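Local structure of replication protein (Sphinx1.76-related DNA, 6H24) at residues A[8-13]-A[94-99]; A[18-23]-A[68-73]; A[23-28]-A[126-131]; A[62-67]-A[100-105]. The protein is a plasmid-encoded replication protein that probably initiates DNA replication, of which this chain is the N-terminal winged-helix (WH1) domain, here in a two-chain assembly. All blocks are in the same frame, centred on the assembly; numbering follows the deposited sequence.

Contact 1: A[8-13]-A[94-99]; sequences NALMNA and SRWVSQ
Leu-10 and Trp-96 are the residues at which helix 8-13 comes nearest to segment 94-99, their CA atoms 9.0 Å apart. That separation is too wide for backbone contact, and no hydrogen bond joins the two segments. Segment 8-13 is regular helix throughout, whereas 94-99 passes from strand through Trp-96 and then turns a corner at Ser-98. The gap is bridged mainly by the indole. Leu-10 lays CD1 over one face of its six-membered ring, 3.7 Å from the centroid and 17° off the ring normal, a CH-pi contact; the methyl is displaced somewhat toward the rim, 3.6 Å from Trp-96 CH2. Leu-10 reaches this place with CG turned opposite its own backbone N (chi1 -176°), which swings the branch toward the indole. One helical turn on, Ala-13 meets the rim instead: its carbonyl carbon C lies near the ring plane, 4.0 Å from Trp-96 CZ2, and its CB is 4.1 Å from the same atom. Replacing Trp-96 with an alanine would probably open a gap between helix 8-13 and the strand segment and leave the Leu-10 methyl without the aromatic face it rests on. The indole is buried among several elements of the winged-helix domain: Phe-79 of strand 78-85 meets it edge-to-face and Leu-124 of helix 121-128 touches it, while the backbone of Trp-96 is hydrogen-bonded to that of Ala-114. Before and after Trp-96, Ser-94 and Gln-99 pair antiparallel with a strand of the second subunit, so the sheet continues across the dimer interface.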
loop_
_atom_site.group_PDB
_atom_site.type_symbol
_atom_site.label_atom_id
_atom_site.label_comp_id
_atom_site.label_asym_id
_atom_site.label_seq_id
_atom_site.Cartn_x
_atom_site.Cartn_y
_atom_site.Cartn_z
ATOM N N ASN A 8 14.908 7.734 -9.905
ATOM C CA ASN A 8 15.478 8.913 -9.263
ATOM C C ASN A 8 14.690 9.300 -8.021
ATOM O O ASN A 8 15.269 9.605 -6.971
ATOM C CB ASN A 8 15.495 10.085 -10.241
ATOM C CG ASN A 8 16.559 9.947 -11.301
ATOM O OD1 ASN A 8 17.477 9.134 -11.179
ATOM N ND2 ASN A 8 16.452 10.755 -12.346
ATOM N N ALA A 9 13.360 9.336 -8.135
ATOM C CA ALA A 9 12.536 9.736 -6.998
ATOM C C ALA A 9 12.698 8.761 -5.840
ATOM O O ALA A 9 12.793 9.174 -4.677
ATOM C CB ALA A 9 11.071 9.839 -7.418
ATOM N N LEU A 10 12.712 7.460 -6.134
ATOM C CA LEU A 10 12.839 6.466 -5.074
ATOM C C LEU A 10 14.216 6.534 -4.419
ATOM O O LEU A 10 14.332 6.429 -3.191
ATOM C CB LEU A 10 12.575 5.070 -5.632
ATOM C CG LEU A 10 12.583 3.950 -4.592
ATOM C CD1 LEU A 10 11.445 4.183 -3.605
ATOM C CD2 LEU A 10 12.462 2.582 -5.231
ATOM N N MET A 11 15.277 6.692 -5.218
ATOM C CA MET A 11 16.616 6.751 -4.645
ATOM C C MET A 11 16.788 7.985 -3.766
ATOM O O MET A 11 17.392 7.911 -2.689
ATOM C CB MET A 11 17.668 6.741 -5.757
ATOM C CG MET A 11 17.732 5.463 -6.587
ATOM S SD MET A 11 17.901 3.945 -5.614
ATOM C CE MET A 11 16.296 3.196 -5.892
ATOM N N ASN A 12 16.254 9.130 -4.198
ATOM C CA ASN A 12 16.328 10.321 -3.363
ATOM C C ASN A 12 15.547 10.114 -2.072
ATOM O O ASN A 12 15.987 10.530 -0.993
ATOM C CB ASN A 12 15.805 11.535 -4.126
ATOM C CG ASN A 12 16.867 12.171 -5.003
ATOM O OD1 ASN A 12 17.926 12.574 -4.523
ATOM N ND2 ASN A 12 16.584 12.276 -6.296
ATOM N N ALA A 13 14.381 9.470 -2.161
ATOM C CA ALA A 13 13.605 9.181 -0.959
ATOM C C ALA A 13 14.312 8.170 -0.063
ATOM O O ALA A 13 14.142 8.199 1.163
ATOM C CB ALA A 13 12.216 8.671 -1.352
ATOM N N SER A 94 3.078 7.116 -3.877
ATOM C CA SER A 94 3.164 5.692 -3.578
ATOM C C SER A 94 3.708 5.476 -2.177
ATOM O O SER A 94 4.467 6.296 -1.659
ATOM C CB SER A 94 4.081 4.947 -4.582
ATOM O OG SER A 94 4.193 3.563 -4.275
ATOM N N ARG A 95 3.300 4.365 -1.570
ATOM C CA ARG A 95 3.953 3.837 -0.389
ATOM C C ARG A 95 5.200 3.043 -0.775
ATOM O O ARG A 95 5.402 2.688 -1.938
ATOM C CB ARG A 95 2.999 2.931 0.393
ATOM C CG ARG A 95 1.771 3.636 0.974
ATOM C CD ARG A 95 2.171 4.734 1.922
ATOM N NE ARG A 95 1.010 5.368 2.541
ATOM C CZ ARG A 95 1.079 6.357 3.409
ATOM N NH1 ARG A 95 2.255 6.830 3.810
ATOM N NH2 ARG A 95 -0.037 6.874 3.908
ATOM N N TRP A 96 6.041 2.768 0.226
ATOM C CA TRP A 96 7.088 1.760 0.074
ATOM C C TRP A 96 6.516 0.355 0.248
ATOM O O TRP A 96 6.834 -0.553 -0.528
ATOM C CB TRP A 96 8.198 1.988 1.108
ATOM C CG TRP A 96 9.077 3.152 0.832
ATOM C CD1 TRP A 96 8.770 4.470 0.998
ATOM C CD2 TRP A 96 10.441 3.111 0.384
ATOM N NE1 TRP A 96 9.850 5.253 0.668
ATOM C CE2 TRP A 96 10.889 4.443 0.285
ATOM C CE3 TRP A 96 11.323 2.077 0.064
ATOM C CZ2 TRP A 96 12.175 4.771 -0.135
ATOM C CZ3 TRP A 96 12.599 2.404 -0.354
ATOM C CH2 TRP A 96 13.017 3.738 -0.445
ATOM N N VAL A 97 5.665 0.172 1.254
ATOM C CA VAL A 97 5.047 -1.106 1.575
ATOM C C VAL A 97 3.546 -0.882 1.757
ATOM O O VAL A 97 3.121 0.151 2.284
ATOM C CB VAL A 97 5.673 -1.731 2.843
ATOM C CG1 VAL A 97 7.103 -2.181 2.591
ATOM C CG2 VAL A 97 5.648 -0.728 4.008
ATOM N N SER A 98 2.746 -1.836 1.288
ATOM C CA SER A 98 1.300 -1.768 1.432
ATOM C C SER A 98 0.803 -2.409 2.718
ATOM O O SER A 98 -0.344 -2.155 3.124
ATOM C CB SER A 98 0.624 -2.464 0.247
ATOM O OG SER A 98 1.076 -3.804 0.133
ATOM N N GLN A 99 1.626 -3.235 3.361
ATOM C CA GLN A 99 1.199 -4.078 4.464
ATOM C C GLN A 99 2.423 -4.464 5.272
ATOM O O GLN A 99 3.475 -4.752 4.697
ATOM C CB GLN A 99 0.502 -5.347 3.944
ATOM C CG GLN A 99 -0.109 -6.266 5.001
ATOM C CD GLN A 99 -0.694 -7.533 4.401
ATOM O OE1 GLN A 99 -0.333 -8.652 4.789
ATOM N NE2 GLN A 99 -1.585 -7.368 3.442
#

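Contact 2: A[18-23]-A[68-73]; sequences ALVEQR and KDACKD
Val-20 straddles the methyl of Ala-70 where helices 19-23 and 68-73 cross almost perpendicularly, at -93° with their axes 8.9 Å apart. Both branches of the valine, CG1 and CG2, lie 3.7 Å from Ala-70 CB; with chi1 at 62°, CG2 stands opposite the backbone N and CG1 between N and the carbonyl carbon, which turns the fork onto the methyl. This is the close-packed part of the contact: with only a methyl at position 70, the backbones come together until the CA atoms of Glu-21 and Ala-70 are 5.1 Å apart. Glu-21 extends along the flank of the alanine, its CG 3.7 Å from Ala-70 O. The crossing joins helix 19-34 to helix 60-75 within the helical part of the winged-helix domain, and Tyr-52 of helix 49-56 also packs on Val-20. The solvent side is that of the exposed Asp-73, which the buried Glu-21 reaches from within. Their side chains cross at about a right angle, with Glu-21 CD 3.8 Å from Asp-73 CB. The charged oxygens do not touch; a water bridges them, donating to Glu-21 OE1 and to Asp-73 OD2, which would probably ease the repulsion of like charges. Glu-21 OE1 also accepts a hydrogen bond from the backbone N of Ala-18, the N-cap residue of its helix, at 3.0 Å and from above the carboxylate plane. Glu-21 OE2 forms a salt bridge with Arg-77 NE, which probably offsets its charge.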
loop_
_atom_site.group_PDB
_atom_site.type_symbol
_atom_site.label_atom_id
_atom_site.label_comp_id
_atom_site.label_asym_id
_atom_site.label_seq_id
_atom_site.Cartn_x
_atom_site.Cartn_y
_atom_site.Cartn_z
ATOM N N ALA A 18 15.960 5.153 7.907
ATOM C CA ALA A 18 16.964 4.778 8.891
ATOM C C ALA A 18 17.684 3.499 8.469
ATOM O O ALA A 18 17.195 2.719 7.643
ATOM C CB ALA A 18 16.317 4.593 10.266
ATOM N N LEU A 19 18.870 3.290 9.051
ATOM C CA LEU A 19 19.649 2.099 8.729
ATOM C C LEU A 19 18.835 0.829 8.960
ATOM O O LEU A 19 18.889 -0.100 8.150
ATOM C CB LEU A 19 20.930 2.069 9.562
ATOM C CG LEU A 19 21.864 0.875 9.370
ATOM C CD1 LEU A 19 22.356 0.776 7.935
ATOM C CD2 LEU A 19 23.041 0.962 10.340
ATOM N N VAL A 20 18.072 0.769 10.055
ATOM C CA VAL A 20 17.332 -0.456 10.342
ATOM C C VAL A 20 16.279 -0.707 9.265
ATOM O O VAL A 20 15.972 -1.862 8.942
ATOM C CB VAL A 20 16.695 -0.411 11.742
ATOM C CG1 VAL A 20 15.688 0.724 11.849
ATOM C CG2 VAL A 20 16.070 -1.766 12.059
ATOM N N GLU A 21 15.708 0.356 8.698
ATOM C CA GLU A 21 14.731 0.191 7.628
ATOM C C GLU A 21 15.401 -0.305 6.352
ATOM O O GLU A 21 14.839 -1.136 5.633
ATOM C CB GLU A 21 14.013 1.507 7.365
ATOM C CG GLU A 21 13.129 2.011 8.491
ATOM C CD GLU A 21 12.639 3.407 8.189
ATOM O OE1 GLU A 21 13.218 4.375 8.729
ATOM O OE2 GLU A 21 11.690 3.536 7.386
ATOM N N GLN A 22 16.594 0.214 6.053
ATOM C CA GLN A 22 17.368 -0.293 4.928
ATOM C C GLN A 22 17.682 -1.770 5.104
ATOM O O GLN A 22 17.573 -2.556 4.153
ATOM C CB GLN A 22 18.662 0.508 4.781
ATOM C CG GLN A 22 18.430 1.975 4.504
ATOM C CD GLN A 22 19.715 2.731 4.265
ATOM O OE1 GLN A 22 20.798 2.149 4.233
ATOM N NE2 GLN A 22 19.600 4.042 4.091
ATOM N N ARG A 23 18.055 -2.168 6.318
ATOM C CA ARG A 23 18.390 -3.561 6.571
ATOM C C ARG A 23 17.149 -4.443 6.554
ATOM O O ARG A 23 17.213 -5.595 6.107
ATOM C CB ARG A 23 19.137 -3.672 7.898
ATOM C CG ARG A 23 20.551 -3.120 7.798
ATOM C CD ARG A 23 21.231 -3.087 9.138
ATOM N NE ARG A 23 22.653 -2.785 9.026
ATOM C CZ ARG A 23 23.443 -2.559 10.070
ATOM N NH1 ARG A 23 22.935 -2.580 11.294
ATOM N NH2 ARG A 23 24.729 -2.296 9.891
ATOM N N LYS A 68 10.540 -4.695 14.343
ATOM C CA LYS A 68 9.140 -4.334 14.527
ATOM C C LYS A 68 8.944 -2.834 14.380
ATOM O O LYS A 68 8.022 -2.375 13.688
ATOM C CB LYS A 68 8.696 -4.822 15.906
ATOM C CG LYS A 68 7.225 -4.772 16.194
ATOM C CD LYS A 68 6.946 -5.638 17.408
ATOM C CE LYS A 68 5.608 -5.310 18.024
ATOM N NZ LYS A 68 5.373 -6.041 19.303
ATOM N N ASP A 69 9.813 -2.047 15.018
ATOM C CA ASP A 69 9.728 -0.594 14.919
ATOM C C ASP A 69 10.080 -0.096 13.520
ATOM O O ASP A 69 9.503 0.888 13.050
ATOM C CB ASP A 69 10.637 0.054 15.966
ATOM C CG ASP A 69 10.099 -0.099 17.377
ATOM O OD1 ASP A 69 10.909 -0.111 18.325
ATOM O OD2 ASP A 69 8.870 -0.241 17.532
ATOM N N ALA A 70 11.041 -0.743 12.849
ATOM C CA ALA A 70 11.396 -0.342 11.488
ATOM C C ALA A 70 10.234 -0.556 10.524
ATOM O O ALA A 70 10.023 0.247 9.606
ATOM C CB ALA A 70 12.617 -1.125 11.012
ATOM N N CYS A 71 9.475 -1.639 10.711
ATOM C CA CYS A 71 8.289 -1.870 9.888
ATOM C C CYS A 71 7.327 -0.695 9.979
ATOM O O CYS A 71 6.838 -0.193 8.959
ATOM C CB CYS A 71 7.594 -3.160 10.325
ATOM S SG CYS A 71 8.413 -4.668 9.742
ATOM N N LYS A 72 7.036 -0.243 11.199
ATOM C CA LYS A 72 6.109 0.869 11.370
ATOM C C LYS A 72 6.647 2.137 10.718
ATOM O O LYS A 72 5.902 2.871 10.058
ATOM C CB LYS A 72 5.847 1.100 12.858
ATOM N N ASP A 73 7.934 2.420 10.901
ATOM C CA ASP A 73 8.514 3.632 10.332
ATOM C C ASP A 73 8.471 3.594 8.807
ATOM O O ASP A 73 8.150 4.595 8.156
ATOM C CB ASP A 73 9.951 3.797 10.835
ATOM C CG ASP A 73 10.026 4.136 12.321
ATOM O OD1 ASP A 73 8.965 4.345 12.955
ATOM O OD2 ASP A 73 11.154 4.183 12.859
HETATM O O HOH W 1 13.239 4.302 11.437
#

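Contact 3: A[23-28]-A[126-131]; sequences RLILLA and EQFTQY
Apolar packing of Ile-25 against Phe-128 joins the middle of helix 19-34 to the C-terminal end of helix 121-128, on a partly buried side of the domain. Ile-25 CD1 approaches the edge of the phenyl ring, near its plane, and comes within 3.8 Å of Phe-128 CE2. The second branch of the isoleucine, CG2, lies farther off, 4.2 Å from both CE2 and CD2 of Phe-128. With Ile-25 CG1 directed opposite the carbonyl carbon (chi1 -70°) and the chain extended beyond it (chi2 169°), CD1 is carried out to the ring while CG2 stays alongside it. No hydrogen bond crosses between the segments. In this winged-helix domain, residues 24-28 of helix 19-34 are buried, and Ile-25 also packs on Trp-96 and on Phe-113 of strand 108-113, while Leu-17 touches both Ile-25 and Phe-128. The helix of Phe-128 ends here: Thr-129 is the first residue to leave helical geometry, and its OG1 is hydrogen-bonded to Glu-125 O. Beyond it the exposed Gln-130 points toward the segment of Arg-23. Their polar ends approach without bonding, Arg-23 NH2 lying 4.3 Å from Gln-130 OE1.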
loop_
_atom_site.group_PDB
_atom_site.type_symbol
_atom_site.label_atom_id
_atom_site.label_comp_id
_atom_site.label_asym_id
_atom_site.label_seq_id
_atom_site.Cartn_x
_atom_site.Cartn_y
_atom_site.Cartn_z
ATOM N N ARG A 23 18.055 -2.168 6.318
ATOM C CA ARG A 23 18.390 -3.561 6.571
ATOM C C ARG A 23 17.149 -4.443 6.554
ATOM O O ARG A 23 17.213 -5.595 6.107
ATOM C CB ARG A 23 19.137 -3.672 7.898
ATOM C CG ARG A 23 20.551 -3.120 7.798
ATOM C CD ARG A 23 21.231 -3.087 9.138
ATOM N NE ARG A 23 22.653 -2.785 9.026
ATOM C CZ ARG A 23 23.443 -2.559 10.070
ATOM N NH1 ARG A 23 22.935 -2.580 11.294
ATOM N NH2 ARG A 23 24.729 -2.296 9.891
ATOM N N LEU A 24 16.014 -3.931 7.033
ATOM C CA LEU A 24 14.765 -4.677 6.906
ATOM C C LEU A 24 14.514 -5.039 5.445
ATOM O O LEU A 24 14.175 -6.185 5.118
ATOM C CB LEU A 24 13.611 -3.854 7.472
ATOM C CG LEU A 24 12.199 -4.373 7.203
ATOM C CD1 LEU A 24 11.944 -5.678 7.922
ATOM C CD2 LEU A 24 11.182 -3.329 7.639
ATOM N N ILE A 25 14.666 -4.060 4.550
ATOM C CA ILE A 25 14.436 -4.302 3.125
ATOM C C ILE A 25 15.457 -5.292 2.576
ATOM O O ILE A 25 15.101 -6.238 1.858
ATOM C CB ILE A 25 14.449 -2.971 2.352
ATOM C CG1 ILE A 25 13.200 -2.159 2.694
ATOM C CG2 ILE A 25 14.536 -3.209 0.844
ATOM C CD1 ILE A 25 13.248 -0.731 2.184
ATOM N N LEU A 26 16.741 -5.087 2.892
ATOM C CA LEU A 26 17.777 -6.000 2.413
ATOM C C LEU A 26 17.506 -7.422 2.892
ATOM O O LEU A 26 17.662 -8.385 2.131
ATOM C CB LEU A 26 19.162 -5.529 2.875
ATOM N N LEU A 27 17.107 -7.574 4.156
ATOM C CA LEU A 27 16.859 -8.905 4.694
ATOM C C LEU A 27 15.674 -9.568 4.006
ATOM O O LEU A 27 15.695 -10.779 3.762
ATOM C CB LEU A 27 16.616 -8.819 6.202
ATOM C CG LEU A 27 17.823 -8.441 7.057
ATOM C CD1 LEU A 27 17.336 -8.068 8.453
ATOM C CD2 LEU A 27 18.840 -9.567 7.115
ATOM N N ALA A 28 14.607 -8.809 3.732
ATOM C CA ALA A 28 13.469 -9.380 3.019
ATOM C C ALA A 28 13.909 -9.922 1.665
ATOM O O ALA A 28 13.469 -10.999 1.245
ATOM C CB ALA A 28 12.360 -8.337 2.860
ATOM N N GLU A 126 21.107 -2.683 -4.311
ATOM C CA GLU A 126 22.375 -2.022 -4.610
ATOM C C GLU A 126 22.571 -0.800 -3.723
ATOM O O GLU A 126 23.641 -0.604 -3.136
ATOM C CB GLU A 126 22.418 -1.603 -6.085
ATOM C CG GLU A 126 22.372 -2.761 -7.070
ATOM C CD GLU A 126 22.152 -2.317 -8.511
ATOM O OE1 GLU A 126 22.135 -1.096 -8.778
ATOM O OE2 GLU A 126 21.991 -3.200 -9.380
ATOM N N GLN A 127 21.524 0.019 -3.598
ATOM C CA GLN A 127 21.599 1.250 -2.823
ATOM C C GLN A 127 21.960 0.976 -1.371
ATOM O O GLN A 127 22.703 1.744 -0.748
ATOM C CB GLN A 127 20.244 1.966 -2.908
ATOM C CG GLN A 127 20.205 3.350 -2.299
ATOM C CD GLN A 127 20.748 4.406 -3.233
ATOM O OE1 GLN A 127 21.493 4.102 -4.169
ATOM N NE2 GLN A 127 20.375 5.659 -2.990
ATOM N N PHE A 128 21.400 -0.085 -0.806
ATOM C CA PHE A 128 21.501 -0.385 0.615
ATOM C C PHE A 128 22.649 -1.305 0.997
ATOM O O PHE A 128 22.988 -1.372 2.182
ATOM C CB PHE A 128 20.171 -0.981 1.088
ATOM C CG PHE A 128 19.011 -0.014 1.034
ATOM C CD1 PHE A 128 19.218 1.358 0.994
ATOM C CD2 PHE A 128 17.714 -0.487 0.990
ATOM C CE1 PHE A 128 18.145 2.238 0.943
ATOM C CE2 PHE A 128 16.642 0.389 0.936
ATOM C CZ PHE A 128 16.859 1.749 0.907
ATOM N N THR A 129 23.238 -2.040 0.057
ATOM C CA THR A 129 24.324 -2.936 0.419
ATOM C C THR A 129 25.544 -2.138 0.849
ATOM O O THR A 129 25.982 -1.218 0.148
ATOM C CB THR A 129 24.707 -3.850 -0.745
ATOM O OG1 THR A 129 23.597 -4.682 -1.097
ATOM C CG2 THR A 129 25.892 -4.731 -0.346
ATOM N N GLN A 130 26.093 -2.500 1.996
ATOM C CA GLN A 130 27.306 -1.892 2.508
ATOM C C GLN A 130 28.405 -2.938 2.513
ATOM O O GLN A 130 28.146 -4.140 2.619
ATOM C CB GLN A 130 27.103 -1.329 3.913
ATOM C CG GLN A 130 26.216 -0.104 3.939
ATOM C CD GLN A 130 25.790 0.263 5.340
ATOM O OE1 GLN A 130 26.131 -0.424 6.304
ATOM N NE2 GLN A 130 25.030 1.343 5.464
ATOM N N TYR A 131 29.631 -2.469 2.370
ATOM C CA TYR A 131 30.771 -3.356 2.275
ATOM C C TYR A 131 31.747 -3.112 3.414
ATOM O O TYR A 131 32.527 -3.998 3.770
ATOM C CB TYR A 131 31.438 -3.166 0.915
ATOM C CG TYR A 131 30.462 -3.314 -0.237
ATOM C CD1 TYR A 131 30.203 -4.559 -0.796
ATOM C CD2 TYR A 131 29.795 -2.214 -0.763
ATOM C CE1 TYR A 131 29.310 -4.706 -1.846
ATOM C CE2 TYR A 131 28.903 -2.351 -1.812
ATOM C CZ TYR A 131 28.666 -3.601 -2.353
ATOM O OH TYR A 131 27.774 -3.742 -3.395
#

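Contact 4: A[62-67]-A[100-105]; sequences TAYQAL and IGYMDD
Tyr-64 donates its phenol hydroxyl to Asp-104, the one hydrogen bond between helix 62-67 and segment 100-105. The distance from Tyr-64 OH to Asp-104 OD1 is 2.6 Å, and the proton is received on the anti lone pair of OD1, away from the other carboxylate oxygen. OD1 lies in the plane of the tyrosine ring at its edge, 3.3 Å from Tyr-64 CE2, while the carboxylate is turned 84° against the ring. The same hydroxyl sits against the strand end, 3.1 Å from Met-103 C and 3.4 Å from Tyr-102 CB. Tyr-64 spans the space because its CG stands opposite the backbone N (chi1 171°), carrying the ring out from the helix. A phenylalanine in place of Tyr-64 would probably leave Asp-104 OD1 without its hydroxyl donor and the aspartate less firmly fixed at the strand end. The contact ties helix 60-75 of the winged-helix domain to the end of strand 97-103, an edge strand within the chain; Val-109 of the neighbouring strand 108-113 and Ala-49 of helix 49-56 pack on the Tyr-64 side chain. In the next shell, Lys-68, one turn along the helix, forms a salt bridge with the same Asp-104 OD1 and a cation-pi contact with Tyr-102. Ile-100, Gly-101 and Tyr-102 pair antiparallel with a strand of the second subunit, which positions this strand from its other edge.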
loop_
_atom_site.group_PDB
_atom_site.type_symbol
_atom_site.label_atom_id
_atom_site.label_comp_id
_atom_site.label_asym_id
_atom_site.label_seq_id
_atom_site.Cartn_x
_atom_site.Cartn_y
_atom_site.Cartn_z
ATOM N N THR A 62 17.660 -6.838 21.285
ATOM C CA THR A 62 16.881 -5.742 20.725
ATOM C C THR A 62 16.592 -5.915 19.242
ATOM O O THR A 62 15.942 -5.050 18.650
ATOM C CB THR A 62 17.614 -4.407 20.925
ATOM O OG1 THR A 62 18.922 -4.482 20.343
ATOM C CG2 THR A 62 17.731 -4.069 22.402
ATOM N N ALA A 63 17.020 -7.028 18.637
ATOM C CA ALA A 63 16.946 -7.159 17.185
ATOM C C ALA A 63 15.501 -7.225 16.714
ATOM O O ALA A 63 15.115 -6.525 15.772
ATOM C CB ALA A 63 17.713 -8.402 16.730
ATOM N N TYR A 64 14.674 -8.039 17.372
ATOM C CA TYR A 64 13.289 -8.160 16.937
ATOM C C TYR A 64 12.536 -6.844 17.106
ATOM O O TYR A 64 11.854 -6.389 16.185
ATOM C CB TYR A 64 12.581 -9.277 17.692
ATOM C CG TYR A 64 11.090 -9.306 17.435
ATOM C CD1 TYR A 64 10.591 -9.516 16.161
ATOM C CD2 TYR A 64 10.185 -9.102 18.466
ATOM C CE1 TYR A 64 9.225 -9.538 15.921
ATOM C CE2 TYR A 64 8.818 -9.122 18.239
ATOM C CZ TYR A 64 8.346 -9.340 16.961
ATOM O OH TYR A 64 6.991 -9.362 16.721
ATOM N N GLN A 65 12.654 -6.207 18.278
ATOM C CA GLN A 65 11.963 -4.936 18.477
ATOM C C GLN A 65 12.408 -3.905 17.445
ATOM O O GLN A 65 11.593 -3.117 16.949
ATOM C CB GLN A 65 12.203 -4.411 19.891
ATOM C CG GLN A 65 11.321 -3.224 20.256
ATOM C CD GLN A 65 9.844 -3.599 20.325
ATOM O OE1 GLN A 65 9.469 -4.570 20.985
ATOM N NE2 GLN A 65 9.007 -2.841 19.633
ATOM N N ALA A 66 13.704 -3.889 17.116
ATOM C CA ALA A 66 14.200 -2.967 16.100
ATOM C C ALA A 66 13.512 -3.202 14.763
ATOM O O ALA A 66 13.104 -2.247 14.091
ATOM C CB ALA A 66 15.714 -3.130 15.947
ATOM N N LEU A 67 13.358 -4.465 14.371
ATOM C CA LEU A 67 12.654 -4.781 13.134
ATOM C C LEU A 67 11.184 -4.392 13.216
ATOM O O LEU A 67 10.628 -3.819 12.271
ATOM C CB LEU A 67 12.777 -6.271 12.844
ATOM C CG LEU A 67 14.133 -6.817 12.425
ATOM C CD1 LEU A 67 13.975 -8.310 12.279
ATOM C CD2 LEU A 67 14.609 -6.176 11.133
ATOM N N ILE A 100 2.262 -4.504 6.595
ATOM C CA ILE A 100 3.294 -4.997 7.502
ATOM C C ILE A 100 2.640 -5.918 8.523
ATOM O O ILE A 100 1.425 -5.898 8.727
ATOM C CB ILE A 100 4.033 -3.848 8.218
ATOM C CG1 ILE A 100 3.040 -2.985 9.011
ATOM C CG2 ILE A 100 4.806 -3.013 7.208
ATOM C CD1 ILE A 100 3.677 -1.921 9.873
ATOM N N GLY A 101 3.464 -6.715 9.183
ATOM C CA GLY A 101 2.968 -7.601 10.218
ATOM C C GLY A 101 4.096 -8.040 11.116
ATOM O O GLY A 101 5.262 -8.062 10.716
ATOM N N TYR A 102 3.736 -8.405 12.338
ATOM C CA TYR A 102 4.728 -8.920 13.269
ATOM C C TYR A 102 4.149 -10.056 14.089
ATOM O O TYR A 102 2.965 -10.052 14.449
ATOM C CB TYR A 102 5.251 -7.818 14.202
ATOM C CG TYR A 102 4.192 -7.219 15.086
ATOM C CD1 TYR A 102 3.838 -7.825 16.281
ATOM C CD2 TYR A 102 3.563 -6.033 14.739
ATOM C CE1 TYR A 102 2.861 -7.278 17.101
ATOM C CE2 TYR A 102 2.598 -5.471 15.552
ATOM C CZ TYR A 102 2.250 -6.100 16.729
ATOM O OH TYR A 102 1.286 -5.541 17.542
ATOM N N MET A 103 5.023 -11.013 14.408
ATOM C CA MET A 103 4.697 -12.165 15.248
ATOM C C MET A 103 5.654 -12.177 16.438
ATOM O O MET A 103 6.811 -12.597 16.306
ATOM C CB MET A 103 4.808 -13.460 14.459
ATOM C CG MET A 103 3.864 -13.554 13.289
ATOM S SD MET A 103 4.121 -15.072 12.361
ATOM C CE MET A 103 3.641 -16.279 13.591
ATOM N N ASP A 104 5.166 -11.748 17.598
ATOM C CA ASP A 104 6.015 -11.667 18.779
ATOM C C ASP A 104 6.573 -13.029 19.171
ATOM O O ASP A 104 7.714 -13.124 19.643
ATOM C CB ASP A 104 5.223 -11.078 19.941
ATOM C CG ASP A 104 4.963 -9.596 19.780
ATOM O OD1 ASP A 104 5.560 -8.964 18.887
ATOM O OD2 ASP A 104 4.127 -9.066 20.545
ATOM N N ASP A 105 5.769 -14.087 19.048
ATOM C CA ASP A 105 6.171 -15.382 19.588
ATOM C C ASP A 105 7.306 -16.028 18.794
ATOM O O ASP A 105 8.022 -16.874 19.345
ATOM C CB ASP A 105 4.962 -16.318 19.657
ATOM C CG ASP A 105 4.002 -15.946 20.780
ATOM O OD1 ASP A 105 4.288 -14.975 21.518
ATOM O OD2 ASP A 105 2.963 -16.620 20.926
#

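How the contacts relate
Contact 1 is the buried one of the four; contacts 2 and 3 are partly buried, and contact 4 is the most peripheral. Contacts 1 and 3 are mainly apolar and meet directly, Met-11 packing on Gln-127, so the N-terminal helix, helix 19-34 and the C-terminal helix pack together. Helix 19-34 serves contacts 2 and 3, and helix 60-75 serves contacts 2 and 4. In these last two, polar chemistry comes in toward the surface: a bridging water in one, a tyrosine-aspartate bond in the other. Lys-68, on the helix segment of contact 2, forms a salt bridge with Asp-104 of contact 4. Contacts 1 and 4 both use strand 97-103, on opposite sides of the chain's centre, and both reach the second subunit.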